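Local coordinates for protein peptidyl-tRNA hydrolase (Thermoplasma acidophilum, PDB 1RLK) that probably hydrolyses peptidyl-tRNAs that have dropped off the ribosome during protein synthesis, cleaving the ester bond between the tRNA and its N-acylated amino acid, at residues K68-S73 with D108-K113; K3-A8 with H26-C31; N44-Y47 with R52-V55; M74-E79 with G100-E105. One frame throughout, in Å; residues are numbered along the deposited sequence. Where two conformers were deposited one is given.

Contact 1 (K68-S73 with D108-K113); sequences KRMADS and DKITGK
Segments 68-73 and 108-113 draw nearest at Met70 and Ile110, whose CA atoms are 6.4 Å apart. The contact is apolar, and Ile110 carries it with both branches. Its CG1, anti to the carbonyl carbon (chi1 -62°), lies against Met70 CB at 3.8 Å, while its CG2 meets the same CB from the other branch at 4.0 Å. At the tip, Ile110 CD1 rests on the helix backbone itself, 3.8 Å from Ala71 N, with the methyl of Ala71 beside it. Beyond CB the Met70 chain bends at chi3, its SD coming no nearer to Lys109 O than 4.4 Å.

The side of helix 61-74 turned from Ile110 is polar. Lys68 and Asp72, one turn apart, form a salt bridge in which Lys68 NZ approaches Asp72 OD2 on its syn lone pair at 2.6 Å; Asn78 of the adjoining strand bonds to both side chains.

Ile110 also touches Ile67 and Met74, so it fits against one side of helix 61-74 over two turns. Ala71 and Thr111 both rest on Leu99, which seats the two helices side by side on one face of the sheet, over strand 94-103.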
loop_
_atom_site.group_PDB
_atom_site.type_symbol
_atom_site.label_atom_id
_atom_site.label_comp_id
_atom_site.label_asym_id
_atom_site.label_seq_id
_atom_site.Cartn_x
_atom_site.Cartn_y
_atom_site.Cartn_z
ATOM N N LYS A 68 -2.381 3.226 -8.313
ATOM C CA LYS A 68 -2.976 1.990 -8.787
ATOM C C LYS A 68 -2.667 1.826 -10.269
ATOM O O LYS A 68 -2.124 0.818 -10.685
ATOM C CB LYS A 68 -4.500 2.036 -8.538
ATOM C CG LYS A 68 -5.314 0.886 -9.196
ATOM C CD LYS A 68 -5.095 -0.385 -8.466
ATOM C CE LYS A 68 -6.041 -1.513 -8.882
ATOM N NZ LYS A 68 -5.236 -2.728 -9.213
ATOM N N ARG A 69 -3.007 2.835 -11.061
ATOM C CA ARG A 69 -2.759 2.792 -12.511
ATOM C C ARG A 69 -1.314 2.422 -12.829
ATOM O O ARG A 69 -1.052 1.542 -13.659
ATOM C CB ARG A 69 -3.107 4.129 -13.182
ATOM C CG ARG A 69 -2.958 4.096 -14.713
ATOM C CD ARG A 69 -3.097 5.448 -15.403
ATOM N NE ARG A 69 -2.043 6.395 -15.023
ATOM C CZ ARG A 69 -0.763 6.312 -15.395
ATOM N NH1 ARG A 69 -0.321 5.326 -16.171
ATOM N NH2 ARG A 69 0.099 7.238 -14.994
ATOM N N MET A 70 -0.372 3.086 -12.167
ATOM C CA MET A 70 1.045 2.844 -12.439
ATOM C C MET A 70 1.492 1.473 -11.985
ATOM O O MET A 70 2.222 0.798 -12.687
ATOM C CB MET A 70 1.906 3.911 -11.767
ATOM C CG MET A 70 1.595 5.304 -12.230
ATOM S SD MET A 70 2.986 6.368 -11.957
ATOM C CE MET A 70 2.234 7.770 -11.563
ATOM N N ALA A 71 1.044 1.052 -10.808
ATOM C CA ALA A 71 1.407 -0.255 -10.293
ATOM C C ALA A 71 0.940 -1.371 -11.218
ATOM O O ALA A 71 1.692 -2.279 -11.517
ATOM C CB ALA A 71 0.822 -0.458 -8.881
ATOM N N ASP A 72 -0.313 -1.322 -11.654
ATOM C CA ASP A 72 -0.826 -2.346 -12.571
ATOM C C ASP A 72 -0.007 -2.357 -13.862
ATOM O O ASP A 72 0.395 -3.411 -14.328
ATOM C CB ASP A 72 -2.319 -2.138 -12.907
ATOM C CG ASP A 72 -3.247 -2.467 -11.743
ATOM O OD1 ASP A 72 -2.917 -3.383 -10.969
ATOM O OD2 ASP A 72 -4.321 -1.855 -11.529
ATOM N N SER A 73 0.275 -1.182 -14.401
ATOM C CA SER A 73 1.047 -1.066 -15.646
ATOM C C SER A 73 2.420 -1.745 -15.533
ATOM O O SER A 73 2.908 -2.364 -16.488
ATOM C CB SER A 73 1.213 0.407 -16.003
ATOM O OG SER A 73 1.202 0.611 -17.401
ATOM N N ASP A 108 9.862 3.513 -6.286
ATOM C CA ASP A 108 10.068 4.962 -6.219
ATOM C C ASP A 108 9.604 5.671 -7.499
ATOM O O ASP A 108 9.218 6.825 -7.462
ATOM C CB ASP A 108 11.539 5.287 -5.946
ATOM C CG ASP A 108 11.969 4.937 -4.517
ATOM O OD1 ASP A 108 11.124 4.932 -3.595
ATOM O OD2 ASP A 108 13.143 4.639 -4.235
ATOM N N LYS A 109 9.631 4.970 -8.617
ATOM C CA LYS A 109 9.066 5.506 -9.871
ATOM C C LYS A 109 7.591 5.868 -9.749
ATOM O O LYS A 109 7.098 6.690 -10.508
ATOM C CB LYS A 109 9.236 4.508 -11.024
ATOM C CG LYS A 109 10.656 4.185 -11.364
ATOM C CD LYS A 109 10.759 3.287 -12.577
ATOM C CE LYS A 109 12.215 3.034 -12.917
ATOM N NZ LYS A 109 12.429 1.810 -13.729
ATOM N N ILE A 110 6.890 5.241 -8.802
ATOM C CA ILE A 110 5.450 5.462 -8.591
ATOM C C ILE A 110 5.154 6.404 -7.426
ATOM O O ILE A 110 4.346 7.320 -7.564
ATOM C CB ILE A 110 4.759 4.096 -8.332
ATOM C CG1 ILE A 110 4.906 3.198 -9.547
ATOM C CG2 ILE A 110 3.261 4.266 -8.010
ATOM C CD1 ILE A 110 4.430 1.780 -9.323
ATOM N N THR A 111 5.795 6.156 -6.277
ATOM C CA THR A 111 5.490 6.853 -5.022
ATOM C C THR A 111 6.547 7.864 -4.507
ATOM O O THR A 111 6.294 8.559 -3.535
ATOM C CB THR A 111 5.218 5.835 -3.885
ATOM O OG1 THR A 111 6.195 4.784 -3.913
ATOM C CG2 THR A 111 3.847 5.130 -4.107
ATOM N N GLY A 112 7.706 7.938 -5.142
ATOM C CA GLY A 112 8.797 8.783 -4.663
ATOM C C GLY A 112 8.458 10.246 -4.485
ATOM O O GLY A 112 9.060 10.941 -3.666
ATOM N N LYS A 113 7.451 10.697 -5.226
ATOM C CA LYS A 113 7.042 12.104 -5.285
ATOM C C LYS A 113 6.269 12.524 -4.051
ATOM O O LYS A 113 6.192 13.724 -3.714
ATOM C CB LYS A 113 6.203 12.355 -6.554
ATOM C CG LYS A 113 5.330 11.147 -7.040
ATOM C CD LYS A 113 6.072 9.991 -7.781
ATOM C CE LYS A 113 7.502 10.306 -8.264
ATOM N NZ LYS A 113 8.276 9.052 -8.449
#

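Contact 2 (K3-A8 with H26-C31); sequences KKMVIA and HAAVTC
Met5 stretches toward Ala28 and Cys31 because its CG stands anti to the backbone N (chi1 166°) and the next bond is also extended; only at chi3, -61°, does the chain bend and turn the methyl along the helix. Ile7, two residues on, points the same way from the strand, and with its CG1 beside the backbone N it is the CG2 branch, anti to that N, that projects at Ala27.

Each group meets a small residue. Met5 SD comes down on the helix backbone at Ala28, 3.6 Å from its CA and 3.8 Å from its CB, and the bent methyl, Met5 CE, reaches Cys31 CB at 3.8 Å. Ile7 CG2 and Ala27 CB touch methyl to methyl, also at 3.8 Å. With such short side chains on the helix, the axis of 26-31 passes 9.0 Å from that of 3-8, the two running at 138° in their N-to-C directions. With an alanine at Met5, Ala28 and Cys31 would probably lose their partner on the strand, and a gap would open under the helix.

This is the layer that a beta-alpha-beta crossover lays on its sheet. Strand 3-10 runs between strands 53-58 and 94-103, and helix 17-38 lies across them, Ala28 also touching Lys53, while Ala27 touches Cys96 and Val81 and Cys31 reaches Glu79 of strand 78-82.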
loop_
_atom_site.group_PDB
_atom_site.type_symbol
_atom_site.label_atom_id
_atom_site.label_comp_id
_atom_site.label_asym_id
_atom_site.label_seq_id
_atom_site.Cartn_x
_atom_site.Cartn_y
_atom_site.Cartn_z
ATOM N N LYS A 3 14.664 -4.825 -1.083
ATOM C CA LYS A 3 13.248 -5.009 -1.368
ATOM C C LYS A 3 12.499 -4.209 -0.311
ATOM O O LYS A 3 12.856 -4.246 0.863
ATOM C CB LYS A 3 12.840 -6.482 -1.332
ATOM C CG LYS A 3 13.526 -7.360 -2.380
ATOM C CD LYS A 3 13.249 -6.895 -3.813
ATOM C CE LYS A 3 13.866 -7.837 -4.847
ATOM N NZ LYS A 3 15.238 -7.406 -5.184
ATOM N N LYS A 4 11.515 -3.428 -0.743
ATOM C CA LYS A 4 10.669 -2.667 0.163
ATOM C C LYS A 4 9.192 -2.803 -0.224
ATOM O O LYS A 4 8.862 -3.132 -1.350
ATOM C CB LYS A 4 11.056 -1.183 0.148
ATOM C CG LYS A 4 12.573 -0.880 0.286
ATOM C CD LYS A 4 12.981 -0.524 1.703
ATOM C CE LYS A 4 14.433 -0.007 1.768
ATOM N NZ LYS A 4 14.505 1.485 1.885
ATOM N N MET A 5 8.319 -2.552 0.736
ATOM C CA MET A 5 6.902 -2.333 0.482
ATOM C C MET A 5 6.594 -0.860 0.690
ATOM O O MET A 5 7.200 -0.245 1.539
ATOM C CB MET A 5 6.085 -3.210 1.433
ATOM C CG MET A 5 4.635 -2.852 1.501
ATOM S SD MET A 5 3.713 -3.986 2.517
ATOM C CE MET A 5 3.965 -5.425 1.698
ATOM N N VAL A 6 5.688 -0.278 -0.100
ATOM C CA VAL A 6 5.207 1.073 0.133
ATOM C C VAL A 6 3.718 1.044 0.426
ATOM O O VAL A 6 2.984 0.322 -0.239
ATOM C CB VAL A 6 5.389 1.985 -1.110
ATOM C CG1 VAL A 6 4.906 3.405 -0.826
ATOM C CG2 VAL A 6 6.794 1.967 -1.574
ATOM N N ILE A 7 3.273 1.843 1.386
ATOM C CA ILE A 7 1.856 2.073 1.577
ATOM C C ILE A 7 1.592 3.552 1.523
ATOM O O ILE A 7 2.214 4.319 2.246
ATOM C CB ILE A 7 1.349 1.486 2.922
ATOM C CG1 ILE A 7 1.750 0.024 3.047
ATOM C CG2 ILE A 7 -0.164 1.626 3.006
ATOM C CD1 ILE A 7 3.013 -0.197 3.845
ATOM N N ALA A 8 0.673 3.953 0.653
ATOM C CA ALA A 8 0.311 5.346 0.475
ATOM C C ALA A 8 -1.049 5.581 1.107
ATOM O O ALA A 8 -2.014 4.902 0.759
ATOM C CB ALA A 8 0.289 5.701 -1.011
ATOM N N HIS A 26 -3.576 -3.272 7.190
ATOM C CA HIS A 26 -4.472 -3.982 6.266
ATOM C C HIS A 26 -3.786 -4.119 4.915
ATOM O O HIS A 26 -3.718 -5.226 4.373
ATOM C CB HIS A 26 -5.803 -3.264 6.052
ATOM C CG HIS A 26 -6.651 -3.171 7.277
ATOM N ND1 HIS A 26 -7.782 -2.387 7.343
ATOM C CD2 HIS A 26 -6.530 -3.764 8.486
ATOM C CE1 HIS A 26 -8.326 -2.511 8.541
ATOM N NE2 HIS A 26 -7.580 -3.336 9.255
ATOM N N ALA A 27 -3.254 -3.006 4.388
ATOM C CA ALA A 27 -2.594 -3.028 3.082
ATOM C C ALA A 27 -1.416 -3.986 3.079
ATOM O O ALA A 27 -1.213 -4.745 2.122
ATOM C CB ALA A 27 -2.158 -1.634 2.684
ATOM N N ALA A 28 -0.645 -3.964 4.164
ATOM C CA ALA A 28 0.592 -4.714 4.253
ATOM C C ALA A 28 0.320 -6.208 4.327
ATOM O O ALA A 28 1.038 -6.995 3.712
ATOM C CB ALA A 28 1.399 -4.267 5.474
ATOM N N VAL A 29 -0.713 -6.590 5.078
ATOM C CA VAL A 29 -1.103 -7.984 5.209
ATOM C C VAL A 29 -1.557 -8.565 3.870
ATOM O O VAL A 29 -1.097 -9.635 3.458
ATOM C CB VAL A 29 -2.206 -8.148 6.280
ATOM C CG1 VAL A 29 -2.847 -9.532 6.201
ATOM C CG2 VAL A 29 -1.601 -7.902 7.675
ATOM N N THR A 30 -2.422 -7.842 3.170
ATOM C CA THR A 30 -2.938 -8.366 1.915
ATOM C C THR A 30 -1.813 -8.466 0.876
ATOM O O THR A 30 -1.693 -9.479 0.190
ATOM C CB THR A 30 -4.086 -7.505 1.405
ATOM O OG1 THR A 30 -5.156 -7.516 2.357
ATOM C CG2 THR A 30 -4.682 -8.091 0.112
ATOM N N CYS A 31 -0.974 -7.430 0.775
ATOM C CA CYS A 31 0.104 -7.449 -0.207
ATOM C C CYS A 31 1.096 -8.562 0.086
ATOM O O CYS A 31 1.575 -9.229 -0.821
ATOM C CB CYS A 31 0.811 -6.096 -0.258
ATOM S SG CYS A 31 -0.156 -4.826 -1.068
#

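Contact 3 (N44-Y47 with R52-V55); sequences NEWY and RKIV
Trp46 meets Arg52 and Lys53 at the tight helix-to-strand turn that completes the beta-alpha-beta crossover between the parallel strands 3-10 and 53-58. Along 44-47, Glu45 comes first, with its carboxylate turned to Lys3 in a long, weak ion pair. Trp46 follows and makes the whole contact with the strand. Its CG stands anti to the backbone N (chi1 -180°), which swings the indole off the helix and lays it beside the start of the strand. There NE1 donates to Arg52 O at 2.8 Å with a nearly straight N-H (163°). The oxygen sits at the ring edge, close to the indole plane, though the donor is tilted 32° from the plane of the carbonyl. Arg52 O also receives the backbone N-H of Met5, so two donors grip it. A phenylalanine in place of Trp46 removes the indole N-H, and Arg52 O would probably be left with one donor fewer and the turn less firmly tied to the helix.

The six-membered part of the indole meets Lys53, whose chain crosses it at about a right angle. Lys53 NZ approaches obliquely, 3.5 Å from Trp46 CZ2, and its bend at chi4 goes with a hydrogen bond to Gln51 O. A water ties the two backbones together, donating to Trp46 O at 2.7 Å and accepting from Arg52 N at 2.9 Å.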
loop_
_atom_site.group_PDB
_atom_site.type_symbol
_atom_site.label_atom_id
_atom_site.label_comp_id
_atom_site.label_asym_id
_atom_site.label_seq_id
_atom_site.Cartn_x
_atom_site.Cartn_y
_atom_site.Cartn_z
ATOM N N ASN A 44 10.095 -13.561 0.150
ATOM C CA ASN A 44 11.059 -14.144 1.078
ATOM C C ASN A 44 12.253 -13.238 1.357
ATOM O O ASN A 44 12.681 -13.113 2.499
ATOM C CB ASN A 44 11.567 -15.481 0.535
ATOM C CG ASN A 44 10.630 -16.634 0.836
ATOM O OD1 ASN A 44 9.840 -16.584 1.777
ATOM N ND2 ASN A 44 10.737 -17.696 0.044
ATOM N N GLU A 45 12.788 -12.605 0.317
ATOM C CA GLU A 45 13.934 -11.726 0.481
ATOM C C GLU A 45 13.555 -10.511 1.311
ATOM O O GLU A 45 14.232 -10.187 2.278
ATOM C CB GLU A 45 14.469 -11.281 -0.877
ATOM C CG GLU A 45 15.684 -10.364 -0.783
ATOM C CD GLU A 45 16.190 -9.916 -2.135
ATOM O OE1 GLU A 45 16.042 -10.665 -3.125
ATOM O OE2 GLU A 45 16.737 -8.805 -2.207
ATOM N N TRP A 46 12.477 -9.843 0.906
ATOM C CA TRP A 46 11.850 -8.772 1.689
ATOM C C TRP A 46 11.702 -9.147 3.154
ATOM O O TRP A 46 12.125 -8.401 4.026
ATOM C CB TRP A 46 10.456 -8.480 1.136
ATOM C CG TRP A 46 9.689 -7.398 1.844
ATOM C CD1 TRP A 46 10.012 -6.083 1.912
ATOM C CD2 TRP A 46 8.431 -7.538 2.526
ATOM N NE1 TRP A 46 9.050 -5.392 2.611
ATOM C CE2 TRP A 46 8.066 -6.260 2.998
ATOM C CE3 TRP A 46 7.579 -8.615 2.790
ATOM C CZ2 TRP A 46 6.882 -6.026 3.718
ATOM C CZ3 TRP A 46 6.395 -8.387 3.519
ATOM C CH2 TRP A 46 6.063 -7.109 3.970
ATOM N N TYR A 47 11.097 -10.301 3.401
ATOM C CA TYR A 47 10.741 -10.716 4.754
ATOM C C TYR A 47 11.988 -11.009 5.599
ATOM O O TYR A 47 12.033 -10.674 6.777
ATOM C CB TYR A 47 9.803 -11.926 4.719
ATOM C CG TYR A 47 9.235 -12.281 6.075
ATOM C CD1 TYR A 47 8.160 -11.571 6.605
ATOM C CD2 TYR A 47 9.806 -13.298 6.850
ATOM C CE1 TYR A 47 7.651 -11.870 7.853
ATOM C CE2 TYR A 47 9.299 -13.612 8.103
ATOM C CZ TYR A 47 8.219 -12.895 8.601
ATOM O OH TYR A 47 7.712 -13.190 9.851
ATOM N N ARG A 52 10.888 -4.358 5.393
ATOM C CA ARG A 52 10.929 -2.905 5.409
ATOM C C ARG A 52 9.797 -2.281 4.611
ATOM O O ARG A 52 9.475 -2.726 3.519
ATOM C CB ARG A 52 12.258 -2.400 4.857
ATOM C CG ARG A 52 13.441 -2.802 5.725
ATOM C CD ARG A 52 13.880 -1.725 6.672
ATOM N NE ARG A 52 14.449 -0.575 5.972
ATOM C CZ ARG A 52 15.657 -0.542 5.409
ATOM N NH1 ARG A 52 16.469 -1.599 5.463
ATOM N NH2 ARG A 52 16.059 0.563 4.789
ATOM N N LYS A 53 9.240 -1.218 5.170
ATOM C CA LYS A 53 8.076 -0.528 4.632
ATOM C C LYS A 53 8.316 0.964 4.621
ATOM O O LYS A 53 8.912 1.517 5.559
ATOM C CB LYS A 53 6.848 -0.838 5.499
ATOM C CG LYS A 53 6.415 -2.280 5.417
ATOM C CD LYS A 53 5.345 -2.609 6.435
ATOM C CE LYS A 53 5.079 -4.081 6.508
ATOM N NZ LYS A 53 6.237 -4.887 7.007
ATOM N N ILE A 54 7.861 1.608 3.554
ATOM C CA ILE A 54 7.861 3.055 3.414
ATOM C C ILE A 54 6.389 3.487 3.444
ATOM O O ILE A 54 5.580 2.921 2.714
ATOM C CB ILE A 54 8.493 3.440 2.069
ATOM C CG1 ILE A 54 9.974 3.016 2.016
ATOM C CG2 ILE A 54 8.347 4.929 1.797
ATOM C CD1 ILE A 54 10.525 2.994 0.627
ATOM N N VAL A 55 6.035 4.446 4.289
ATOM C CA VAL A 55 4.666 4.957 4.358
ATOM C C VAL A 55 4.654 6.422 3.930
ATOM O O VAL A 55 5.290 7.270 4.554
ATOM C CB VAL A 55 4.077 4.817 5.787
ATOM C CG1 VAL A 55 2.631 5.233 5.821
ATOM C CG2 VAL A 55 4.264 3.384 6.287
HETATM O O HOH W 1 12.841 -5.774 3.870
#

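Contact 4 (M74-E79 with G100-E105)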
loop_
_atom_site.group_PDB
_atom_site.type_symbol
_atom_site.label_atom_id
_atom_site.label_comp_id
_atom_site.label_asym_id
_atom_site.label_seq_id
_atom_site.Cartn_x
_atom_site.Cartn_y
_atom_site.Cartn_z
ATOM N N MET A 74 3.014 -1.656 -14.342
ATOM C CA MET A 74 4.340 -2.197 -14.063
ATOM C C MET A 74 4.317 -3.614 -13.528
ATOM O O MET A 74 5.371 -4.203 -13.295
ATOM C CB MET A 74 5.052 -1.298 -13.055
ATOM C CG MET A 74 5.374 0.052 -13.622
ATOM S SD MET A 74 6.366 1.011 -12.500
ATOM C CE MET A 74 5.486 2.407 -12.557
ATOM N N GLY A 75 3.120 -4.160 -13.329
ATOM C CA GLY A 75 2.960 -5.519 -12.860
ATOM C C GLY A 75 3.348 -5.672 -11.407
ATOM O O GLY A 75 3.867 -6.714 -11.002
ATOM N N ILE A 76 3.117 -4.620 -10.633
ATOM C CA ILE A 76 3.458 -4.615 -9.218
ATOM C C ILE A 76 2.221 -4.975 -8.403
ATOM O O ILE A 76 1.132 -4.406 -8.594
ATOM C CB ILE A 76 4.022 -3.239 -8.799
ATOM C CG1 ILE A 76 5.377 -2.997 -9.490
ATOM C CG2 ILE A 76 4.180 -3.157 -7.275
ATOM C CD1 ILE A 76 5.884 -1.554 -9.420
ATOM N N VAL A 77 2.406 -5.908 -7.475
ATOM C CA VAL A 77 1.349 -6.264 -6.522
ATOM C C VAL A 77 0.876 -5.031 -5.787
ATOM O O VAL A 77 1.682 -4.241 -5.280
ATOM C CB VAL A 77 1.840 -7.314 -5.492
ATOM C CG1 VAL A 77 0.805 -7.500 -4.359
ATOM C CG2 VAL A 77 2.150 -8.633 -6.186
ATOM N N ASN A 78 -0.440 -4.853 -5.723
ATOM C CA ASN A 78 -1.023 -3.718 -5.021
ATOM C C ASN A 78 -2.405 -4.025 -4.495
ATOM O O ASN A 78 -3.125 -4.858 -5.068
ATOM C CB ASN A 78 -1.073 -2.497 -5.941
ATOM C CG ASN A 78 -2.030 -2.686 -7.118
ATOM O OD1 ASN A 78 -3.187 -2.271 -7.050
ATOM N ND2 ASN A 78 -1.544 -3.305 -8.201
ATOM N N GLU A 79 -2.785 -3.359 -3.410
ATOM C CA GLU A 79 -4.100 -3.556 -2.822
ATOM C C GLU A 79 -4.645 -2.240 -2.336
ATOM O O GLU A 79 -4.047 -1.594 -1.462
ATOM C CB GLU A 79 -4.019 -4.535 -1.650
ATOM C CG GLU A 79 -5.358 -4.818 -0.993
ATOM C CD GLU A 79 -6.263 -5.736 -1.808
ATOM O OE1 GLU A 79 -5.829 -6.315 -2.855
ATOM O OE2 GLU A 79 -7.410 -5.893 -1.359
ATOM N N GLY A 100 3.792 -3.856 -3.419
ATOM C CA GLY A 100 4.958 -4.702 -3.243
ATOM C C GLY A 100 4.710 -5.872 -2.310
ATOM O O GLY A 100 3.550 -6.244 -2.092
ATOM N N PRO A 101 5.769 -6.435 -1.733
ATOM C CA PRO A 101 7.136 -5.904 -1.850
ATOM C C PRO A 101 7.742 -6.008 -3.253
ATOM O O PRO A 101 7.391 -6.898 -4.027
ATOM C CB PRO A 101 7.930 -6.778 -0.883
ATOM C CG PRO A 101 7.154 -8.082 -0.833
ATOM C CD PRO A 101 5.732 -7.670 -0.935
ATOM N N ASP A 102 8.629 -5.070 -3.571
ATOM C CA ASP A 102 9.323 -5.061 -4.861
ATOM C C ASP A 102 10.671 -4.341 -4.742
ATOM O O ASP A 102 11.131 -4.077 -3.647
ATOM C CB ASP A 102 8.440 -4.415 -5.938
ATOM C CG ASP A 102 8.554 -5.128 -7.278
ATOM O OD1 ASP A 102 9.697 -5.300 -7.763
ATOM O OD2 ASP A 102 7.573 -5.580 -7.904
ATOM N N GLU A 103 11.305 -4.039 -5.876
ATOM C CA GLU A 103 12.564 -3.295 -5.890
ATOM C C GLU A 103 12.250 -1.862 -5.572
ATOM O O GLU A 103 11.390 -1.263 -6.213
ATOM C CB GLU A 103 13.243 -3.355 -7.272
ATOM C CG GLU A 103 13.485 -4.749 -7.788
ATOM C CD GLU A 103 14.201 -4.779 -9.126
ATOM O OE1 GLU A 103 14.120 -3.788 -9.889
ATOM O OE2 GLU A 103 14.836 -5.815 -9.413
ATOM N N GLU A 104 12.963 -1.301 -4.601
ATOM C CA GLU A 104 12.801 0.101 -4.217
ATOM C C GLU A 104 12.872 1.086 -5.392
ATOM O O GLU A 104 12.115 2.049 -5.454
ATOM C CB GLU A 104 13.857 0.476 -3.160
ATOM C CG GLU A 104 13.787 1.926 -2.699
ATOM C CD GLU A 104 14.462 2.152 -1.346
ATOM O OE1 GLU A 104 15.492 1.513 -1.069
ATOM O OE2 GLU A 104 13.956 2.955 -0.548
ATOM N N GLU A 105 13.802 0.872 -6.311
ATOM C CA GLU A 105 13.946 1.763 -7.468
ATOM C C GLU A 105 12.670 1.777 -8.309
ATOM O O GLU A 105 12.241 2.837 -8.796
ATOM C CB GLU A 105 15.165 1.351 -8.313
ATOM C CG GLU A 105 15.211 1.903 -9.744
ATOM C CD GLU A 105 16.260 2.993 -9.960
ATOM O OE1 GLU A 105 17.373 2.899 -9.409
ATOM O OE2 GLU A 105 15.968 3.945 -10.705
HETATM O O HOH W 2 5.134 -6.914 -6.847
#
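Ile76 spreads its two branches from CB toward Gly100 and Asp102. CG2, anti to the backbone N, ends over the backbone of the other segment, 3.9 Å from Gly100 N. CG1 takes the other direction, anti to the carbonyl carbon (chi1 -67°), and passes Asp102 OD2 at 3.7 Å, and beyond it CD1 meets the CD1 of Ile110 on helix 104-111. The side chain is buried where strand and helix adjoin.

Beside it the backbones bond directly: Gly100 N donates to Val77 O at 2.8 Å, nearly straight at 167°. Val77 CG1 lies 3.8 Å from Gly100 O. This is the open end of the beta hairpin formed by strands 78-82 and 94-103, entered from helix 61-74 through a Schellman motif at Gly75, whose phi is positive. Gly100 also has positive phi (98°), a backbone shape in which any side chain would collide with the carbonyl oxygen of the preceding residue, and the peptide from it to Pro101 is cis; the chain turns a corner here before helix 104-111.

Past the corner, Asp102 divides its carboxylate. OD2 accepts from a water that in turn accepts from Val77 N, both bonds 3.0 Å, which bridges the segments a second time. OD1 uses its anti lone pair to hold Glu103 N at 2.8 Å, at the N-cap of the helix, and is also salt-bridged to Lys106. On the opposite strand, Asn78 ND2 reaches back to Ile76 O at 2.9 Å, the oxygen lying in the plane of its amide.

Contact 2 is the most central of the four, fully buried and purely apolar, and it covers one face of the sheet with helix 17-38. Contact 1 joins the helices of the other face and is partly buried, the two meeting where Thr111 touches Val6. Contact 4, also buried, adds a backbone hydrogen bond and a water bridge to its packing; it adjoins contact 1, with which it shares helix 104-111, and Ala71 O probably accepts from Ile76 N. Contact 3, farther out, depends on an indole hydrogen bond and a water. Strands 3-10 and 53-58 pair between contacts 2 and 3, Lys4 is salt-bridged to Glu104 between contacts 2 and 4, and Trp46 packs on Pro101.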